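Long-range contacts in nucleoside diphosphate kinase (Encephalitozoon cuniculi, PDB 3MPD), which probably transfers the terminal phosphate of ATP to nucleoside diphosphates by a ping-pong mechanism, supplying the cell with the other nucleoside triphosphates: residues I10-D15 with M73-V78; L36-C41 with D137-V142; L49-S54 with I131-G136. All blocks are in the same frame, centred on the assembly; numbering follows the deposited sequence. Where two conformers were deposited one is given.

In the fold
The three contacts illustrate how bonding chemistry follows position in a fold. Contact 1 is buried near the centre of the chain and joins the two middle strands of the antiparallel sheet through backbone hydrogen bonds. Contact 2 adds the outer strand 35-42, which pairs with strand 74-80 of contact 1. It is only partly buried: small apolar groups and a bridging water hold a loop there. Contact 3 is again buried but joins two helices, with a ring-to-ring hydrogen bond in place of backbone pairing. Its Trp134 packs on Met11 of contact 1, and Ile135 meets Ala38 of contact 2. Contacts 1 and 2 also touch the second subunit.

Contact 1: residues I10-D15 with M73-V78; sequences IMIKPD and MVLAMV
Strands 10-12 and 74-78 run antiparallel at 165°, with Ile10-Met77 and Ile12-Leu75 as hydrogen-bonded pairs and Met11-Ala76 as the non-hydrogen-bonded pair between them. Four backbone bonds join them. The bond from Ile10 N to Met77 O is almost straight (177°), whereas that from Leu75 N to Ile12 O is the longest at 3.3 Å, yet it meets a lone pair in the carbonyl plane. Between the pairs, Met11 CA adds a CH...O contact to Leu75 O at 3.4 Å.

Ile10, Ile12, Leu75 and Met77 share one face of the sheet. The bend at chi3 of Met77 carries its methyl obliquely across Ile12, with CE 3.7 Å from Ile12 CG1. Ile12 and Leu75 lie side by side, pointing the same way, and Ile12 CD1 is 4.1 Å from Leu75 CD2. On the face of Met11 and Ala76, the Met11 chain leaves with CG anti to the backbone N and crosses Val74, its CG 3.8 Å from Val74 CB. The CG1 methyl of Val74 lies 3.7 Å from Pro14 CD, while CG2 faces Met11 SD. Beyond the strand ends, water 1 donates to both Pro14 O and Met73 O, tying the start of helix 14-18 to the start of strand 74-80.

Lys13, the N-cap residue of that helix, points away from the pairing and hydrogen-bonds through NZ to Asn116 OD1. Strands in the order 2-3-1-4 make this the central pair of a ferredoxin-like sheet, and just past the C-terminal end of its inner strand 7-12 stands Lys13, a probable ATP ligand, close to the probable phosphate-accepting His119.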
# COMPACT_ATOMS: atom_id res chain seq x y z
N ILE A 10 -0.43 -10.98 -2.96
CA ILE A 10 -1.80 -10.45 -3.02
C ILE A 10 -1.77 -9.27 -3.98
O ILE A 10 -1.01 -8.33 -3.78
CB ILE A 10 -2.27 -9.94 -1.66
CG1 ILE A 10 -2.14 -11.02 -0.55
CG2 ILE A 10 -3.72 -9.39 -1.75
CD1 ILE A 10 -3.02 -12.32 -0.76
N MET A 11 -2.64 -9.29 -4.98
CA MET A 11 -2.64 -8.22 -5.96
C MET A 11 -4.04 -7.71 -6.16
O MET A 11 -4.96 -8.47 -6.52
CB MET A 11 -2.03 -8.74 -7.28
CG MET A 11 -2.01 -7.73 -8.41
SD MET A 11 -1.14 -8.40 -9.86
CE MET A 11 -2.00 -9.95 -10.18
N ILE A 12 -4.22 -6.41 -5.92
CA ILE A 12 -5.51 -5.76 -6.19
C ILE A 12 -5.61 -5.50 -7.69
O ILE A 12 -4.74 -4.81 -8.26
CB ILE A 12 -5.68 -4.45 -5.40
CG1 ILE A 12 -5.48 -4.70 -3.90
CG2 ILE A 12 -7.07 -3.77 -5.74
CD1 ILE A 12 -5.70 -3.43 -3.02
N LYS A 13 -6.68 -6.02 -8.30
CA LYS A 13 -6.85 -5.99 -9.77
C LYS A 13 -7.27 -4.59 -10.21
O LYS A 13 -7.83 -3.83 -9.39
CB LYS A 13 -7.90 -7.05 -10.19
CG LYS A 13 -7.47 -8.48 -9.83
CD LYS A 13 -8.28 -9.54 -10.57
CE LYS A 13 -7.61 -10.91 -10.38
NZ LYS A 13 -8.58 -11.97 -10.81
N PRO A 14 -7.03 -4.25 -11.49
CA PRO A 14 -7.13 -2.85 -11.93
C PRO A 14 -8.47 -2.19 -11.64
O PRO A 14 -8.50 -1.03 -11.27
CB PRO A 14 -6.92 -2.95 -13.47
CG PRO A 14 -6.12 -4.20 -13.66
CD PRO A 14 -6.64 -5.15 -12.61
N ASP A 15 -9.58 -2.91 -11.84
CA ASP A 15 -10.89 -2.35 -11.60
C ASP A 15 -11.21 -2.05 -10.13
O ASP A 15 -11.95 -1.11 -9.84
CB ASP A 15 -11.99 -3.23 -12.23
CG ASP A 15 -11.87 -3.27 -13.74
OD1 ASP A 15 -11.83 -2.19 -14.37
OD2 ASP A 15 -11.80 -4.38 -14.30
N MET A 73 -3.41 0.16 -13.55
CA MET A 73 -2.49 -0.06 -12.44
C MET A 73 -3.06 -1.10 -11.48
O MET A 73 -4.28 -1.11 -11.21
CB MET A 73 -2.29 1.26 -11.72
CG MET A 73 -1.06 1.36 -10.82
SD MET A 73 -1.21 2.90 -9.89
CE MET A 73 -2.20 2.37 -8.50
N VAL A 74 -2.18 -1.97 -10.98
CA VAL A 74 -2.51 -2.93 -9.93
C VAL A 74 -1.69 -2.54 -8.71
O VAL A 74 -0.66 -1.88 -8.86
CB VAL A 74 -2.20 -4.43 -10.32
CG1 VAL A 74 -3.08 -4.90 -11.48
CG2 VAL A 74 -0.73 -4.64 -10.65
N LEU A 75 -2.15 -2.93 -7.52
CA LEU A 75 -1.32 -2.85 -6.30
C LEU A 75 -0.86 -4.24 -5.87
O LEU A 75 -1.66 -5.06 -5.37
CB LEU A 75 -2.05 -2.12 -5.15
CG LEU A 75 -1.28 -1.90 -3.83
CD1 LEU A 75 -0.03 -1.02 -4.06
CD2 LEU A 75 -2.18 -1.27 -2.76
N ALA A 76 0.42 -4.50 -6.08
CA ALA A 76 1.03 -5.79 -5.77
C ALA A 76 1.65 -5.76 -4.37
O ALA A 76 2.40 -4.84 -4.04
CB ALA A 76 2.09 -6.13 -6.80
N MET A 77 1.35 -6.79 -3.56
CA MET A 77 1.80 -6.84 -2.16
C MET A 77 2.28 -8.21 -1.76
O MET A 77 1.84 -9.22 -2.31
CB MET A 77 0.61 -6.49 -1.20
CG MET A 77 0.16 -5.05 -1.28
SD MET A 77 -1.45 -4.69 -0.53
CE MET A 77 -2.58 -5.37 -1.72
N VAL A 78 3.12 -8.22 -0.74
CA VAL A 78 3.47 -9.45 -0.04
C VAL A 78 3.01 -9.31 1.40
O VAL A 78 3.29 -8.32 2.07
CB VAL A 78 4.99 -9.75 -0.09
CG1 VAL A 78 5.31 -11.10 0.59
CG2 VAL A 78 5.49 -9.73 -1.53
O HOH W 1 -6.30 0.47 -12.17

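Contact 2: residues L36-C41 with D137-V142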
# COMPACT_ATOMS: atom_id res chain seq x y z
N LEU A 36 2.30 -6.81 6.39
CA LEU A 36 2.70 -6.30 5.08
C LEU A 36 4.22 -6.22 4.96
O LEU A 36 4.88 -5.65 5.84
CB LEU A 36 2.07 -4.91 4.85
CG LEU A 36 2.36 -4.26 3.49
CD1 LEU A 36 1.71 -5.11 2.38
CD2 LEU A 36 1.86 -2.82 3.45
N ALA A 37 4.79 -6.81 3.90
CA ALA A 37 6.27 -6.82 3.67
C ALA A 37 6.74 -6.18 2.36
O ALA A 37 7.92 -5.85 2.22
CB ALA A 37 6.85 -8.28 3.76
N ALA A 38 5.83 -6.05 1.39
CA ALA A 38 6.20 -5.39 0.14
C ALA A 38 4.94 -4.87 -0.49
O ALA A 38 3.87 -5.41 -0.23
CB ALA A 38 6.92 -6.35 -0.83
N SER A 39 5.11 -3.85 -1.32
CA SER A 39 4.04 -3.09 -1.94
C SER A 39 4.61 -2.43 -3.17
O SER A 39 5.76 -1.90 -3.13
CB SER A 39 3.60 -1.98 -0.98
OG SER A 39 2.26 -1.60 -1.24
N LYS A 40 3.87 -2.47 -4.28
CA LYS A 40 4.33 -1.86 -5.51
C LYS A 40 3.12 -1.60 -6.41
O LYS A 40 2.30 -2.48 -6.61
CB LYS A 40 5.34 -2.79 -6.24
CG LYS A 40 5.95 -2.20 -7.50
CD LYS A 40 6.91 -3.17 -8.21
CE LYS A 40 7.47 -2.49 -9.46
NZ LYS A 40 7.75 -3.41 -10.62
N CYS A 41 3.05 -0.38 -6.95
CA CYS A 41 2.08 -0.03 -7.99
C CYS A 41 2.71 -0.36 -9.34
O CYS A 41 3.81 0.11 -9.64
CB CYS A 41 1.75 1.46 -7.94
SG CYS A 41 0.88 2.00 -6.42
N ASP A 137 13.67 -10.74 -5.90
CA ASP A 137 14.22 -11.81 -5.06
C ASP A 137 14.73 -11.30 -3.72
O ASP A 137 15.24 -12.09 -2.91
CB ASP A 137 15.38 -12.54 -5.76
CG ASP A 137 15.65 -12.03 -7.15
OD1 ASP A 137 14.78 -12.18 -8.03
OD2 ASP A 137 16.76 -11.48 -7.36
N ASP A 138 14.62 -9.99 -3.47
CA ASP A 138 15.23 -9.42 -2.27
C ASP A 138 14.25 -8.75 -1.29
O ASP A 138 14.64 -7.80 -0.59
CB ASP A 138 16.42 -8.50 -2.62
N VAL A 139 13.00 -9.25 -1.22
CA VAL A 139 12.00 -8.75 -0.23
C VAL A 139 12.61 -8.81 1.16
O VAL A 139 13.06 -9.86 1.63
CB VAL A 139 10.64 -9.52 -0.24
CG1 VAL A 139 9.73 -9.08 0.91
CG2 VAL A 139 9.93 -9.33 -1.55
N GLN A 140 12.67 -7.66 1.81
CA GLN A 140 13.37 -7.60 3.07
C GLN A 140 12.47 -8.07 4.23
O GLN A 140 11.23 -7.88 4.18
CB GLN A 140 14.01 -6.22 3.31
CG GLN A 140 15.22 -5.92 2.37
CD GLN A 140 16.40 -6.88 2.58
OE1 GLN A 140 16.94 -6.99 3.68
NE2 GLN A 140 16.78 -7.59 1.51
N PRO A 141 13.09 -8.73 5.23
CA PRO A 141 12.40 -9.25 6.40
C PRO A 141 11.78 -8.12 7.19
O PRO A 141 12.43 -7.12 7.46
CB PRO A 141 13.52 -9.90 7.21
CG PRO A 141 14.80 -9.19 6.75
CD PRO A 141 14.54 -9.03 5.29
N VAL A 142 10.52 -8.28 7.55
CA VAL A 142 9.87 -7.32 8.44
C VAL A 142 9.77 -7.87 9.85
O VAL A 142 9.74 -9.09 10.07
CB VAL A 142 8.45 -6.89 7.94
CG1 VAL A 142 8.56 -6.05 6.65
CG2 VAL A 142 7.53 -8.11 7.78
O HOH W 2 10.66 -4.90 3.08
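Ala37 CB sits against two valines of the loop 137-142, each touching it with CG1 though the two methyls are set differently on their backbones. Val142 comes closest, its CG1 4.0 Å from Ala37 CB and 3.8 Å from Ala37 CA. Its chi1 of -68° sets that methyl anti to the carbonyl carbon, and the same methyl also meets Leu36 O. Val139 turns CG1 anti to its backbone N, and this branch lies 4.1 Å from Ala37 CB and 4.3 Å from Ala38 CB. No direct hydrogen bond joins the segments. Water 2 bridges them, donating to Ala37 O at 3.0 Å and, over a longer 3.2 Å, to Gln140 O.

Both alanines can present their methyls to the loop because Ala37 and Ala38 together face Val78, a classic beta bulge in strand 35-42 of the ferredoxin-like sheet. Further out, Gln140 folds back on its own segment, its NE2 giving a hydrogen bond of 3.0 Å to Asp138 O from above the carbonyl plane. The second methyl of Val139, CG2, reaches Ile131 of helix 124-134. Along the same strand, Ser39 OG hydrogen-bonds to Ser39 OG of the second subunit, and Leu36 packs on Ile22 of that subunit.

Contact 3: residues L49-S54 with I131-G136; sequences LETHYS and IKLWIG
Ile131 opens the last turn of helix 124-134 and meets strand residues rather than the segment 49-54: its side chain rests on Phe9 and Val78. Its carbonyl O accepts from both Ile135 N and Gly136 N, so it gathers the backbone as the helix ends.

Leu133 makes the first crossing to helix 46-52, with CG anti to the backbone N. CD1 crosses obliquely to Thr51, 3.9 Å from Thr51 CG2, while CD2, also near Thr51, comes closest to His52, 3.5 Å from His52 N and 3.8 Å from His52 CB. The hydroxyl of Thr51 is engaged within its own helix, OG1 bonding to Glu47 O.

Trp134 follows, with CG anti to the carbonyl carbon, which swings the indole across to His52. NE1 donates to His52 ND1 at 2.8 Å in a nearly straight bond (162°), leaving close to the indole plane but meeting the imidazole 37° out of its own plane. The two rings are steeply inclined, with planes at 75°. Since ND1 acts as acceptor, a neutral His52 would be expected to carry its proton on NE2. Helix 124-134 covers the Met11 and Ala76 face of the ferredoxin-like sheet, with helix 46-52 beside it, and Trp134 stacks there on Phe9. His52 meets His119, the probable phosphohistidine, edge-to-face, so Trp134, one step behind His52, probably helps fix the rotation of the imidazole that packs on the active-site histidine. At the edge of the indole's six-membered ring, near its plane, Leu49 CD2 lies 3.8 Å from Trp134 CH2. Beyond Trp134, Ile135 turns to Ala76 and Val78, and Gly136 leaves the helix with positive phi, in a conformation where a side chain would collide with the preceding carbonyl O.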
# COMPACT_ATOMS: atom_id res chain seq x y z
N LEU A 49 2.04 -11.12 -17.24
CA LEU A 49 0.71 -11.72 -17.01
C LEU A 49 0.60 -13.16 -17.53
O LEU A 49 0.05 -14.03 -16.86
CB LEU A 49 -0.40 -10.85 -17.60
CG LEU A 49 -0.66 -9.57 -16.82
CD1 LEU A 49 -1.56 -8.67 -17.62
CD2 LEU A 49 -1.25 -9.85 -15.44
N GLU A 50 1.15 -13.38 -18.73
CA GLU A 50 1.19 -14.71 -19.36
C GLU A 50 2.00 -15.72 -18.54
O GLU A 50 1.66 -16.90 -18.48
CB GLU A 50 1.73 -14.59 -20.81
CG GLU A 50 0.75 -13.80 -21.71
CD GLU A 50 1.23 -13.52 -23.14
OE1 GLU A 50 2.41 -13.77 -23.47
OE2 GLU A 50 0.39 -13.03 -23.93
N THR A 51 3.07 -15.25 -17.90
CA THR A 51 3.85 -16.09 -16.98
C THR A 51 3.06 -16.34 -15.69
O THR A 51 2.94 -17.49 -15.25
CB THR A 51 5.19 -15.43 -16.62
OG1 THR A 51 5.86 -15.08 -17.83
CG2 THR A 51 6.06 -16.36 -15.77
N HIS A 52 2.55 -15.27 -15.08
CA HIS A 52 1.69 -15.37 -13.88
C HIS A 52 0.55 -16.38 -14.07
O HIS A 52 0.30 -17.21 -13.19
CB HIS A 52 1.13 -13.99 -13.50
CG HIS A 52 0.28 -14.00 -12.25
ND1 HIS A 52 0.77 -13.65 -11.01
CD2 HIS A 52 -1.02 -14.32 -12.07
CE1 HIS A 52 -0.20 -13.75 -10.11
NE2 HIS A 52 -1.29 -14.16 -10.73
N TYR A 53 -0.11 -16.32 -15.22
CA TYR A 53 -1.25 -17.19 -15.49
C TYR A 53 -0.95 -18.34 -16.47
O TYR A 53 -1.87 -18.81 -17.16
CB TYR A 53 -2.46 -16.35 -15.98
CG TYR A 53 -3.09 -15.45 -14.91
CD1 TYR A 53 -3.76 -15.99 -13.80
CD2 TYR A 53 -2.99 -14.05 -15.01
CE1 TYR A 53 -4.34 -15.15 -12.80
CE2 TYR A 53 -3.57 -13.21 -14.02
CZ TYR A 53 -4.24 -13.77 -12.93
OH TYR A 53 -4.78 -12.93 -11.96
N SER A 54 0.30 -18.82 -16.50
CA SER A 54 0.71 -19.89 -17.44
C SER A 54 -0.12 -21.17 -17.31
O SER A 54 -0.41 -21.84 -18.30
CB SER A 54 2.20 -20.20 -17.33
OG SER A 54 2.53 -20.57 -16.00
N ILE A 131 5.88 -13.84 -6.20
CA ILE A 131 6.72 -12.83 -5.55
C ILE A 131 7.96 -12.48 -6.39
O ILE A 131 8.22 -11.29 -6.63
CB ILE A 131 7.09 -13.23 -4.12
CG1 ILE A 131 5.84 -13.19 -3.23
CG2 ILE A 131 8.19 -12.31 -3.55
CD1 ILE A 131 5.95 -13.96 -1.94
N LYS A 132 8.69 -13.50 -6.87
CA LYS A 132 9.88 -13.27 -7.71
C LYS A 132 9.53 -12.64 -9.05
O LYS A 132 10.29 -11.85 -9.59
CB LYS A 132 10.68 -14.56 -7.93
CG LYS A 132 11.24 -15.21 -6.65
CD LYS A 132 11.92 -16.55 -6.95
CE LYS A 132 11.66 -17.57 -5.83
NZ LYS A 132 11.61 -18.96 -6.38
N LEU A 133 8.36 -12.99 -9.58
CA LEU A 133 7.90 -12.45 -10.86
C LEU A 133 7.56 -10.96 -10.77
O LEU A 133 8.01 -10.16 -11.59
CB LEU A 133 6.69 -13.25 -11.34
CG LEU A 133 6.14 -12.93 -12.72
CD1 LEU A 133 7.20 -13.14 -13.85
CD2 LEU A 133 4.88 -13.77 -12.94
N TRP A 134 6.79 -10.58 -9.75
CA TRP A 134 6.26 -9.22 -9.63
C TRP A 134 7.08 -8.25 -8.78
O TRP A 134 7.06 -7.04 -9.03
CB TRP A 134 4.84 -9.26 -9.04
CG TRP A 134 3.83 -9.88 -9.91
CD1 TRP A 134 3.43 -11.19 -9.91
CD2 TRP A 134 3.04 -9.22 -10.90
NE1 TRP A 134 2.45 -11.39 -10.84
CE2 TRP A 134 2.19 -10.20 -11.46
CE3 TRP A 134 2.97 -7.91 -11.36
CZ2 TRP A 134 1.26 -9.89 -12.46
CZ3 TRP A 134 2.07 -7.60 -12.35
CH2 TRP A 134 1.22 -8.59 -12.90
N ILE A 135 7.73 -8.77 -7.74
CA ILE A 135 8.37 -7.92 -6.72
C ILE A 135 9.89 -8.00 -6.79
O ILE A 135 10.56 -6.97 -6.86
CB ILE A 135 7.93 -8.31 -5.27
CG1 ILE A 135 6.42 -8.31 -5.14
CG2 ILE A 135 8.55 -7.37 -4.25
CD1 ILE A 135 5.79 -6.93 -5.23
N GLY A 136 10.44 -9.22 -6.77
CA GLY A 136 11.89 -9.41 -6.87
C GLY A 136 12.36 -10.48 -5.90
O GLY A 136 11.56 -11.07 -5.17